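Local coordinates for alkaline phosphatase (Antarctic bacterium, PDB 2W5V), which probably hydrolyses phosphate monoesters as a metal-dependent alkaline phosphatase that works with two zinc ions and one magnesium ion, at residues I123-V128 and D162-A167; A136-F141 and M252-Q257. The protein carries 1 engineered substitution. All blocks are in the same frame, centred on the assembly; numbering follows the deposited sequence.

Interaction 1: residues I123-V128 and D162-A167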
# COMPACT_ATOMS: atom_id res chain seq x y z
N ILE B 123 -30.80 12.75 -1.66
CA ILE B 123 -29.58 12.72 -2.47
C ILE B 123 -29.81 11.92 -3.76
O ILE B 123 -30.33 10.80 -3.71
CB ILE B 123 -28.43 12.04 -1.69
CG1 ILE B 123 -28.31 12.62 -0.27
CG2 ILE B 123 -27.11 12.15 -2.45
CD1 ILE B 123 -27.93 14.08 -0.24
N LYS B 124 -29.44 12.49 -4.90
CA LYS B 124 -29.50 11.75 -6.18
C LYS B 124 -28.36 10.71 -6.28
O LYS B 124 -27.23 10.98 -5.87
CB LYS B 124 -29.44 12.73 -7.35
CG LYS B 124 -30.70 13.59 -7.54
CD LYS B 124 -31.81 12.78 -8.21
CE LYS B 124 -33.07 13.62 -8.41
NZ LYS B 124 -33.66 14.05 -7.12
N THR B 125 -28.65 9.53 -6.83
CA THR B 125 -27.69 8.43 -6.79
C THR B 125 -27.40 7.83 -8.16
O THR B 125 -28.28 7.76 -9.02
CB THR B 125 -28.17 7.31 -5.85
OG1 THR B 125 -29.46 6.85 -6.28
CG2 THR B 125 -28.27 7.81 -4.42
N GLY B 126 -26.17 7.38 -8.36
CA GLY B 126 -25.81 6.77 -9.62
C GLY B 126 -24.76 5.67 -9.50
O GLY B 126 -23.95 5.67 -8.57
N VAL B 127 -24.79 4.74 -10.45
CA VAL B 127 -23.86 3.63 -10.47
C VAL B 127 -23.35 3.38 -11.89
O VAL B 127 -24.14 3.21 -12.82
CB VAL B 127 -24.52 2.37 -9.91
CG1 VAL B 127 -23.65 1.16 -10.16
CG2 VAL B 127 -24.80 2.54 -8.43
N VAL B 128 -22.03 3.36 -12.05
CA VAL B 128 -21.40 3.13 -13.34
C VAL B 128 -20.44 1.94 -13.23
O VAL B 128 -19.79 1.78 -12.19
CB VAL B 128 -20.63 4.38 -13.82
CG1 VAL B 128 -19.81 4.07 -15.06
CG2 VAL B 128 -21.60 5.53 -14.09
N ASP B 162 -33.66 2.79 -5.74
CA ASP B 162 -33.79 4.24 -5.66
C ASP B 162 -32.87 4.95 -6.65
O ASP B 162 -32.89 6.18 -6.76
CB ASP B 162 -33.49 4.71 -4.23
CG ASP B 162 -34.50 4.20 -3.22
OD1 ASP B 162 -35.71 4.48 -3.40
OD2 ASP B 162 -34.09 3.53 -2.24
N LEU B 163 -32.07 4.18 -7.38
CA LEU B 163 -31.11 4.74 -8.34
C LEU B 163 -31.76 5.73 -9.30
O LEU B 163 -32.86 5.49 -9.81
CB LEU B 163 -30.45 3.63 -9.14
CG LEU B 163 -29.28 2.91 -8.48
CD1 LEU B 163 -28.68 1.93 -9.47
CD2 LEU B 163 -28.26 3.94 -8.02
N ASP B 164 -31.06 6.83 -9.57
CA ASP B 164 -31.52 7.83 -10.51
C ASP B 164 -30.79 7.72 -11.84
O ASP B 164 -31.28 8.17 -12.87
CB ASP B 164 -31.29 9.22 -9.93
CG ASP B 164 -32.04 9.43 -8.62
OD1 ASP B 164 -33.29 9.54 -8.64
OD2 ASP B 164 -31.37 9.49 -7.57
N PHE B 165 -29.61 7.10 -11.80
CA PHE B 165 -28.75 7.00 -12.99
C PHE B 165 -27.95 5.70 -12.95
O PHE B 165 -27.46 5.30 -11.90
CB PHE B 165 -27.79 8.19 -13.02
CG PHE B 165 -26.88 8.23 -14.22
CD1 PHE B 165 -27.19 9.03 -15.32
CD2 PHE B 165 -25.71 7.49 -14.25
CE1 PHE B 165 -26.34 9.08 -16.42
CE2 PHE B 165 -24.86 7.53 -15.35
CZ PHE B 165 -25.18 8.33 -16.44
N PHE B 166 -27.78 5.05 -14.10
CA PHE B 166 -26.80 3.98 -14.18
C PHE B 166 -26.28 3.81 -15.60
O PHE B 166 -26.93 4.23 -16.56
CB PHE B 166 -27.35 2.65 -13.63
CG PHE B 166 -28.43 2.02 -14.49
CD1 PHE B 166 -28.10 1.22 -15.57
CD2 PHE B 166 -29.77 2.23 -14.20
CE1 PHE B 166 -29.09 0.64 -16.36
CE2 PHE B 166 -30.76 1.66 -14.98
CZ PHE B 166 -30.42 0.86 -16.06
N ALA B 167 -25.10 3.22 -15.72
CA ALA B 167 -24.50 2.95 -17.02
C ALA B 167 -23.59 1.74 -16.91
O ALA B 167 -22.72 1.69 -16.04
CB ALA B 167 -23.73 4.15 -17.52
O HOH W 1 -31.64 8.71 -4.88

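Interaction 2: residues A136-F141 and M252-Q257. With MG (magnesium ion), chain I.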
# COMPACT_ATOMS: atom_id res chain seq x y z
N ALA B 136 -21.34 -8.24 -9.33
CA ALA B 136 -21.35 -8.15 -7.88
C ALA B 136 -21.13 -6.73 -7.33
O ALA B 136 -21.82 -6.31 -6.40
CB ALA B 136 -20.31 -9.11 -7.27
N THR B 137 -20.19 -5.99 -7.91
CA THR B 137 -19.85 -4.67 -7.37
C THR B 137 -21.00 -3.64 -7.49
O THR B 137 -21.44 -3.09 -6.47
CB THR B 137 -18.54 -4.11 -7.97
OG1 THR B 137 -17.55 -5.14 -7.96
CG2 THR B 137 -18.03 -2.93 -7.15
N PRO B 138 -21.48 -3.37 -8.73
CA PRO B 138 -22.61 -2.44 -8.87
C PRO B 138 -23.82 -2.98 -8.11
O PRO B 138 -24.52 -2.21 -7.46
CB PRO B 138 -22.94 -2.47 -10.37
CG PRO B 138 -21.90 -3.24 -11.03
CD PRO B 138 -21.06 -3.96 -10.01
N ALA B 139 -24.05 -4.28 -8.18
CA ALA B 139 -25.27 -4.86 -7.62
C ALA B 139 -25.37 -4.58 -6.12
O ALA B 139 -26.46 -4.30 -5.60
CB ALA B 139 -25.31 -6.36 -7.86
N SER B 140 -24.24 -4.66 -5.44
CA SER B 140 -24.23 -4.46 -4.00
C SER B 140 -24.72 -3.06 -3.60
O SER B 140 -25.08 -2.84 -2.45
CB SER B 140 -22.83 -4.70 -3.42
OG SER B 140 -22.44 -6.05 -3.59
N PHE B 141 -24.73 -2.13 -4.55
CA PHE B 141 -25.18 -0.78 -4.25
C PHE B 141 -26.67 -0.52 -4.51
O PHE B 141 -27.19 0.53 -4.14
CB PHE B 141 -24.29 0.25 -4.96
CG PHE B 141 -22.93 0.39 -4.34
CD1 PHE B 141 -21.94 -0.54 -4.61
CD2 PHE B 141 -22.65 1.42 -3.45
CE1 PHE B 141 -20.68 -0.45 -4.03
CE2 PHE B 141 -21.39 1.52 -2.86
CZ PHE B 141 -20.41 0.59 -3.15
N MET B 252 -21.14 5.78 -7.41
CA MET B 252 -20.11 4.74 -7.38
C MET B 252 -19.80 4.38 -8.83
O MET B 252 -20.70 4.00 -9.57
CB MET B 252 -20.59 3.49 -6.63
CG MET B 252 -19.48 2.46 -6.36
SD MET B 252 -18.95 1.49 -7.80
CE MET B 252 -20.44 0.52 -8.09
N SER B 253 -18.54 4.55 -9.23
CA SER B 253 -18.06 4.13 -10.55
C SER B 253 -16.99 3.05 -10.39
O SER B 253 -16.07 3.19 -9.59
CB SER B 253 -17.47 5.31 -11.32
OG SER B 253 -18.43 6.32 -11.51
N GLU B 254 -17.10 1.98 -11.17
CA GLU B 254 -16.20 0.86 -11.01
C GLU B 254 -15.36 0.60 -12.25
O GLU B 254 -15.89 0.49 -13.35
CB GLU B 254 -16.97 -0.41 -10.67
CG GLU B 254 -16.05 -1.59 -10.43
CD GLU B 254 -16.75 -2.93 -10.53
OE1 GLU B 254 -17.84 -3.00 -11.13
OE2 GLU B 254 -16.19 -3.91 -10.02
N GLY B 255 -14.04 0.52 -12.06
CA GLY B 255 -13.16 -0.06 -13.07
C GLY B 255 -13.22 -1.57 -12.88
O GLY B 255 -12.39 -2.16 -12.19
N SER B 256 -14.22 -2.19 -13.51
CA SER B 256 -14.61 -3.56 -13.20
C SER B 256 -13.61 -4.62 -13.68
O SER B 256 -13.50 -5.70 -13.06
CB SER B 256 -15.97 -3.86 -13.83
OG SER B 256 -16.92 -2.85 -13.52
N GLN B 257 -12.92 -4.35 -14.77
CA GLN B 257 -12.20 -5.41 -15.47
C GLN B 257 -10.73 -5.55 -15.09
O GLN B 257 -10.03 -6.43 -15.61
CB GLN B 257 -12.36 -5.28 -16.99
CG GLN B 257 -13.82 -5.32 -17.42
CD GLN B 257 -13.99 -5.47 -18.92
OE1 GLN B 257 -13.13 -6.03 -19.60
NE2 GLN B 257 -15.10 -4.96 -19.44
MG MG I . -16.47 -5.96 -9.68
O HOH W 2 -18.41 -5.71 -10.85
O HOH W 3 -15.28 -6.66 -11.40
O HOH W 4 -17.16 -8.15 -9.40

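Interaction 1: residues I123-V128 and D162-A167
Val-127 and Val-128 meet Phe-165 to Ala-167 as parallel strands; the axes of 124-128 and 165-167 approach to 4.6 Å, with 6° between their N-to-C directions. Two regular bonds set the register: Val-127 N gives to Phe-165 O at 3.1 Å, and Val-127 O accepts from Ala-167 N. This end is closely packed and buried. On the face carrying Val-128, Phe-165 and Ala-167, Val-128 CG2 reaches the edge of the Phe-165 ring, 4.0 Å from CE2, with Leu-231 and Ala-238 of helix 230-242 lying beyond. On the face of Val-127, its CG2 meets Leu-163 CD2 at 3.8 Å. The pair belongs to the central, largely parallel sheet of the alkaline phosphatase alpha/beta fold, where strand 124-129 lies between 165-169 and 249-255. Toward Lys-124 the regular pairing ends and a side-chain acceptor joins the backbone bonds. Asp-164 OD2 accepts from Thr-125 N at 2.8 Å (160° at the hydrogen) through its anti lone pair, away from OD1, while Thr-125 O receives Asp-164 N and, weakly, Phe-165 N. A water is hydrogen-bonded to OD2, Ile-123 O and Thr-125 OG1, which sits between backbone N and carbonyl carbon (chi1 57°), close to Leu-163 CA. Lys-124, partly exposed, crosses Asp-164 at about a right angle, laying CD 3.4 Å from OD2; its NZ stays 4.8 Å from Asp-164 OD1, which forms a salt bridge with Arg-209.

Interaction 2: residues A136-F141 and M252-Q257
Thr-137 and Pro-138, on the short helix 136-139, stand over the C-terminal end of strand 249-255, and the backbones stay well apart: the nearest CA atoms, those of Pro-138 and Glu-254, are 7.5 Å from each other. Side chains and a metal therefore bridge the gap. At the strand's last residue, Gly-255 centres an inverse gamma turn that leads to Ser-256. Glu-254 extends from the strand with CG anti to its backbone N (chi1 -178°), and OE2 binds magnesium at 2.1 Å. Thr-137 OG1 binds the same ion at 2.2 Å; the two oxygens come within 2.8 Å of each other because both are ligands. Three waters and Asp-43 complete six-fold coordination. This is the magnesium site of the alkaline phosphatase active centre, with a zinc ion about 5 Å from the Thr-137 side chain; the neighbouring Asp-135 is an engineered residue. The other carboxylate oxygen, Glu-254 OE1, is held by second-shell bonds: Ser-256 OG donates at 2.6 Å from above the carboxylate plane, 74° out of it, and one metal-bound water also donates to OE1. Another metal-bound water gives to Ser-256 O. Away from the ion the contact is apolar. Met-252 crosses Phe-141 at about a right angle and sets CG over one ring face, 3.9 Å from the centroid and offset toward the rim. Its sulfur makes an oblique Met-aromatic contact, and the bent chain brings CE to 3.8 Å from Pro-138 CA.

Both interactions are buried and share one sheet, but the centre of 123-128/162-167 lies about 13 Å from the centre of the chain, that of 136-141/252-257 about 4 Å. Strands 124-129 and 249-255 are neighbours: Val-128 N and O probably bond to Met-252 O and Glu-254 N, each at 2.9 Å. Val-127 CG1 also packs on Pro-138 CB at 3.7 Å, so the strand of interaction 1 touches both segments of interaction 2. Their chemistry differs with place. Interaction 1 is mainly backbone pairing between strands, with its polar, partly exposed end at Lys-124; interaction 2 has no direct hydrogen bond between its segments and relies on metal ligation and apolar packing where strand meets helix.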